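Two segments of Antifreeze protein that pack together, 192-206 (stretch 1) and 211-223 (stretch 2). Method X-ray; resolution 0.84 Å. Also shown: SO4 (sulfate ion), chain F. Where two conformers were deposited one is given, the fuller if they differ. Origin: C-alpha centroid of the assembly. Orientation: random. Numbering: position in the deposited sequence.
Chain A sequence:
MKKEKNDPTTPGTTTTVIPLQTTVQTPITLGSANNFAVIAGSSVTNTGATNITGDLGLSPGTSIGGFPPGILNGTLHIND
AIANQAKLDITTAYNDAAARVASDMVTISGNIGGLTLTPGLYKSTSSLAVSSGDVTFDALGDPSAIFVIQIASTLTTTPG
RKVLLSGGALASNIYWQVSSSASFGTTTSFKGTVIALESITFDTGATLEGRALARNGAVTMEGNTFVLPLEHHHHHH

Stretch 1, residues 192-206: GTVIALESITFDTGA
Stretch 2 (211-223) RALARNGAVTMEG

The two stretches stack as successive parallel strand-loop-strand layers, joined by two backbone ladders and burying 1111 Å² in total. Strands 193-196 and 211-214 run 10° apart with axes 4.8 Å apart; 200-202 and 219-222 run 1° apart at the same spacing. The first ladder pairs Thr 193 with Arg 211, Val 194 with Ala 212, Ile 195 with Leu 213 and Ala 196 with Ala 214, all in extended conformation (phi -97° to -147°, psi 101° to 145°). Its hydrogen bonds alternate: Val 194 N to Arg 211 O (2.8 Å), Leu 213 N to Val 194 O (2.8 Å), Ala 196 N to Leu 213 O (2.9 Å), Arg 215 N to Ala 196 O (2.9 Å).

In the loop, the register shifts by one, so Ile 200 pairs with Val 219. Gly 217 N donates to Glu 198 O (2.8 Å); a CB on Gly 217 would clash with that oxygen and with Ser 199 OG. Ser 199 (m) uses OG to accept from Ala 218 N (2.9 Å). The second ladder follows with Ile 200 N to Ala 218 O and Phe 202 N to Thr 220 O, both 2.9 Å.

Ile 200 (m, t) sets CD1 4.1 Å from CB of both Ala 212 and Ala 214, whose small methyls suit this buried space. Arg 211 (m, t, t) donates from NH1 to Thr 193 OG1 (2.8 Å).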

# COMPACT_ATOMS: atom_id res chain seq x y z
N GLY A 192 4.31 2.87 -0.29
CA GLY A 192 4.33 1.44 -0.49
C GLY A 192 3.05 0.93 -1.15
O GLY A 192 2.11 1.68 -1.45
N THR A 193 3.03 -0.38 -1.36
CA THR A 193 1.90 -1.06 -1.96
C THR A 193 1.03 -1.64 -0.86
O THR A 193 1.47 -2.52 -0.11
CB THR A 193 2.38 -2.14 -2.93
OG1 THR A 193 3.03 -1.53 -4.03
CG2 THR A 193 1.22 -2.97 -3.45
N VAL A 194 -0.20 -1.13 -0.76
CA VAL A 194 -1.18 -1.59 0.23
C VAL A 194 -2.12 -2.55 -0.48
O VAL A 194 -2.79 -2.15 -1.44
CB VAL A 194 -1.95 -0.39 0.83
CG1 VAL A 194 -2.97 -0.89 1.83
CG2 VAL A 194 -0.99 0.60 1.46
N ILE A 195 -2.17 -3.80 -0.02
CA ILE A 195 -3.05 -4.80 -0.60
C ILE A 195 -4.02 -5.22 0.50
O ILE A 195 -3.62 -5.93 1.43
CB ILE A 195 -2.32 -6.02 -1.17
CG1 ILE A 195 -1.06 -5.62 -1.94
CG2 ILE A 195 -3.30 -6.81 -2.03
CD1 ILE A 195 -0.29 -6.80 -2.48
N ALA A 196 -5.26 -4.75 0.41
CA ALA A 196 -6.26 -4.99 1.44
C ALA A 196 -7.30 -5.98 0.93
O ALA A 196 -7.72 -5.93 -0.23
CB ALA A 196 -6.97 -3.71 1.85
N LEU A 197 -7.75 -6.86 1.83
CA LEU A 197 -8.82 -7.77 1.45
C LEU A 197 -10.12 -7.02 1.18
O LEU A 197 -10.87 -7.37 0.26
CB LEU A 197 -9.03 -8.80 2.56
CG LEU A 197 -10.07 -9.89 2.26
CD1 LEU A 197 -9.65 -10.73 1.06
CD2 LEU A 197 -10.28 -10.76 3.47
N GLU A 198 -10.41 -6.03 2.02
CA GLU A 198 -11.68 -5.32 1.99
C GLU A 198 -11.50 -3.94 1.37
O GLU A 198 -11.37 -3.85 0.15
CB GLU A 198 -12.35 -5.34 3.38
CG GLU A 198 -12.72 -6.77 3.81
CD GLU A 198 -13.83 -7.43 2.98
OE1 GLU A 198 -14.48 -6.75 2.14
OE2 GLU A 198 -14.07 -8.64 3.18
N SER A 199 -11.52 -2.88 2.17
CA SER A 199 -11.59 -1.51 1.67
C SER A 199 -10.38 -0.69 2.09
O SER A 199 -9.65 -1.02 3.04
CB SER A 199 -12.86 -0.86 2.18
OG SER A 199 -14.01 -1.46 1.60
N ILE A 200 -10.17 0.41 1.36
CA ILE A 200 -9.11 1.37 1.67
C ILE A 200 -9.70 2.77 1.55
O ILE A 200 -10.30 3.10 0.52
CB ILE A 200 -7.90 1.23 0.72
CG1 ILE A 200 -7.32 -0.18 0.75
CG2 ILE A 200 -6.85 2.27 1.09
CD1 ILE A 200 -6.27 -0.45 -0.34
N THR A 201 -9.52 3.58 2.59
CA THR A 201 -10.00 4.96 2.60
C THR A 201 -8.84 5.91 2.86
O THR A 201 -8.02 5.67 3.76
CB THR A 201 -11.07 5.15 3.67
OG1 THR A 201 -12.19 4.35 3.30
CG2 THR A 201 -11.49 6.62 3.83
N PHE A 202 -8.80 6.99 2.07
CA PHE A 202 -7.87 8.10 2.27
C PHE A 202 -8.69 9.35 2.57
O PHE A 202 -9.54 9.75 1.77
CB PHE A 202 -6.97 8.33 1.03
CG PHE A 202 -5.80 7.34 0.88
CD1 PHE A 202 -5.99 6.07 0.31
CD2 PHE A 202 -4.49 7.70 1.23
CE1 PHE A 202 -4.93 5.19 0.17
CE2 PHE A 202 -3.43 6.82 1.07
CZ PHE A 202 -3.66 5.57 0.54
N ASP A 203 -8.40 9.98 3.71
CA ASP A 203 -9.08 11.21 4.10
C ASP A 203 -8.38 12.42 3.48
O ASP A 203 -7.31 12.32 2.87
CB ASP A 203 -9.14 11.32 5.62
CG ASP A 203 -10.08 10.33 6.25
OD1 ASP A 203 -10.90 9.70 5.56
OD2 ASP A 203 -9.99 10.21 7.49
N THR A 204 -9.01 13.59 3.64
CA THR A 204 -8.67 14.79 2.88
C THR A 204 -7.17 15.08 2.88
O THR A 204 -6.54 15.25 3.93
CB THR A 204 -9.41 15.99 3.46
OG1 THR A 204 -10.79 15.64 3.50
CG2 THR A 204 -9.21 17.22 2.60
N GLY A 205 -6.62 15.21 1.67
CA GLY A 205 -5.26 15.68 1.53
C GLY A 205 -4.19 14.64 1.76
O GLY A 205 -3.00 14.94 1.56
N ALA A 206 -4.55 13.42 2.16
CA ALA A 206 -3.55 12.37 2.25
C ALA A 206 -2.97 12.08 0.87
O ALA A 206 -3.62 12.28 -0.17
CB ALA A 206 -4.17 11.11 2.86
N ARG A 211 0.73 2.16 -4.13
CA ARG A 211 -0.50 1.68 -4.75
C ARG A 211 -1.49 1.36 -3.66
O ARG A 211 -1.12 0.84 -2.60
CB ARG A 211 -0.28 0.39 -5.55
CG ARG A 211 0.78 0.51 -6.61
CD ARG A 211 0.93 -0.81 -7.36
NE ARG A 211 2.00 -0.73 -8.34
CZ ARG A 211 3.29 -0.80 -8.02
NH1 ARG A 211 3.67 -0.97 -6.75
NH2 ARG A 211 4.21 -0.71 -8.98
N ALA A 212 -2.77 1.60 -3.96
CA ALA A 212 -3.88 1.23 -3.08
C ALA A 212 -4.69 0.18 -3.81
O ALA A 212 -5.42 0.51 -4.75
CB ALA A 212 -4.72 2.45 -2.74
N LEU A 213 -4.55 -1.08 -3.39
CA LEU A 213 -5.11 -2.23 -4.11
C LEU A 213 -6.09 -2.93 -3.16
O LEU A 213 -5.67 -3.67 -2.26
CB LEU A 213 -3.99 -3.17 -4.55
CG LEU A 213 -2.85 -2.51 -5.33
CD1 LEU A 213 -1.77 -3.52 -5.68
CD2 LEU A 213 -3.33 -1.78 -6.59
N ALA A 214 -7.38 -2.68 -3.36
CA ALA A 214 -8.43 -3.28 -2.56
C ALA A 214 -9.06 -4.42 -3.35
O ALA A 214 -9.50 -4.24 -4.48
CB ALA A 214 -9.49 -2.24 -2.20
N ARG A 215 -9.08 -5.60 -2.74
CA ARG A 215 -9.58 -6.78 -3.43
C ARG A 215 -11.10 -6.79 -3.53
O ARG A 215 -11.66 -6.82 -4.64
CB ARG A 215 -9.09 -8.05 -2.76
CG ARG A 215 -7.59 -8.29 -2.97
CD ARG A 215 -7.12 -9.59 -2.32
NE ARG A 215 -7.91 -10.72 -2.79
CZ ARG A 215 -8.00 -11.89 -2.18
NH1 ARG A 215 -7.28 -12.13 -1.11
NH2 ARG A 215 -8.83 -12.82 -2.66
N ASN A 216 -11.78 -6.82 -2.39
CA ASN A 216 -13.22 -7.07 -2.42
C ASN A 216 -14.07 -5.86 -2.09
O ASN A 216 -15.25 -5.85 -2.43
CB ASN A 216 -13.55 -8.25 -1.51
CG ASN A 216 -12.91 -9.52 -2.02
OD1 ASN A 216 -12.71 -9.70 -3.23
ND2 ASN A 216 -12.57 -10.41 -1.11
N GLY A 217 -13.49 -4.85 -1.45
CA GLY A 217 -14.21 -3.66 -1.07
C GLY A 217 -13.89 -2.46 -1.93
O GLY A 217 -13.55 -2.58 -3.12
N ALA A 218 -14.06 -1.30 -1.33
CA ALA A 218 -14.09 -0.04 -2.04
C ALA A 218 -12.85 0.79 -1.73
O ALA A 218 -12.29 0.70 -0.62
CB ALA A 218 -15.31 0.77 -1.61
N VAL A 219 -12.48 1.65 -2.66
CA VAL A 219 -11.53 2.71 -2.40
C VAL A 219 -12.28 4.03 -2.34
O VAL A 219 -12.99 4.40 -3.29
CB VAL A 219 -10.38 2.76 -3.41
CG1 VAL A 219 -9.46 3.93 -3.10
CG2 VAL A 219 -9.58 1.46 -3.35
N THR A 220 -12.12 4.73 -1.22
CA THR A 220 -12.73 6.03 -0.97
C THR A 220 -11.61 7.07 -0.86
O THR A 220 -10.64 6.85 -0.14
CB THR A 220 -13.58 6.00 0.30
OG1 THR A 220 -14.58 4.98 0.18
CG2 THR A 220 -14.25 7.32 0.58
N MET A 221 -11.78 8.18 -1.57
CA MET A 221 -10.76 9.21 -1.67
C MET A 221 -11.40 10.58 -1.44
O MET A 221 -12.56 10.81 -1.78
CB MET A 221 -10.11 9.15 -3.07
CG MET A 221 -9.26 7.89 -3.29
SD MET A 221 -8.82 7.62 -5.03
CE MET A 221 -10.43 7.18 -5.67
N GLU A 222 -10.61 11.49 -0.88
CA GLU A 222 -11.03 12.88 -0.73
C GLU A 222 -9.79 13.76 -0.88
O GLU A 222 -8.89 13.77 -0.04
CB GLU A 222 -11.73 13.10 0.61
CG GLU A 222 -12.23 14.52 0.76
CD GLU A 222 -13.30 14.76 1.82
OE1 GLU A 222 -13.71 13.81 2.51
OE2 GLU A 222 -13.72 15.93 1.92
N GLY A 223 -9.73 14.51 -1.99
CA GLY A 223 -8.64 15.44 -2.20
C GLY A 223 -7.25 14.84 -2.05
O GLY A 223 -6.37 15.47 -1.46
S SO4 F . -8.82 -16.65 -2.47
O1 SO4 F . -9.46 -17.79 -1.80
O2 SO4 F . -7.41 -16.96 -2.73
O3 SO4 F . -8.96 -15.46 -1.63
O4 SO4 F . -9.51 -16.42 -3.74
O HOH W 1 -13.32 2.73 1.29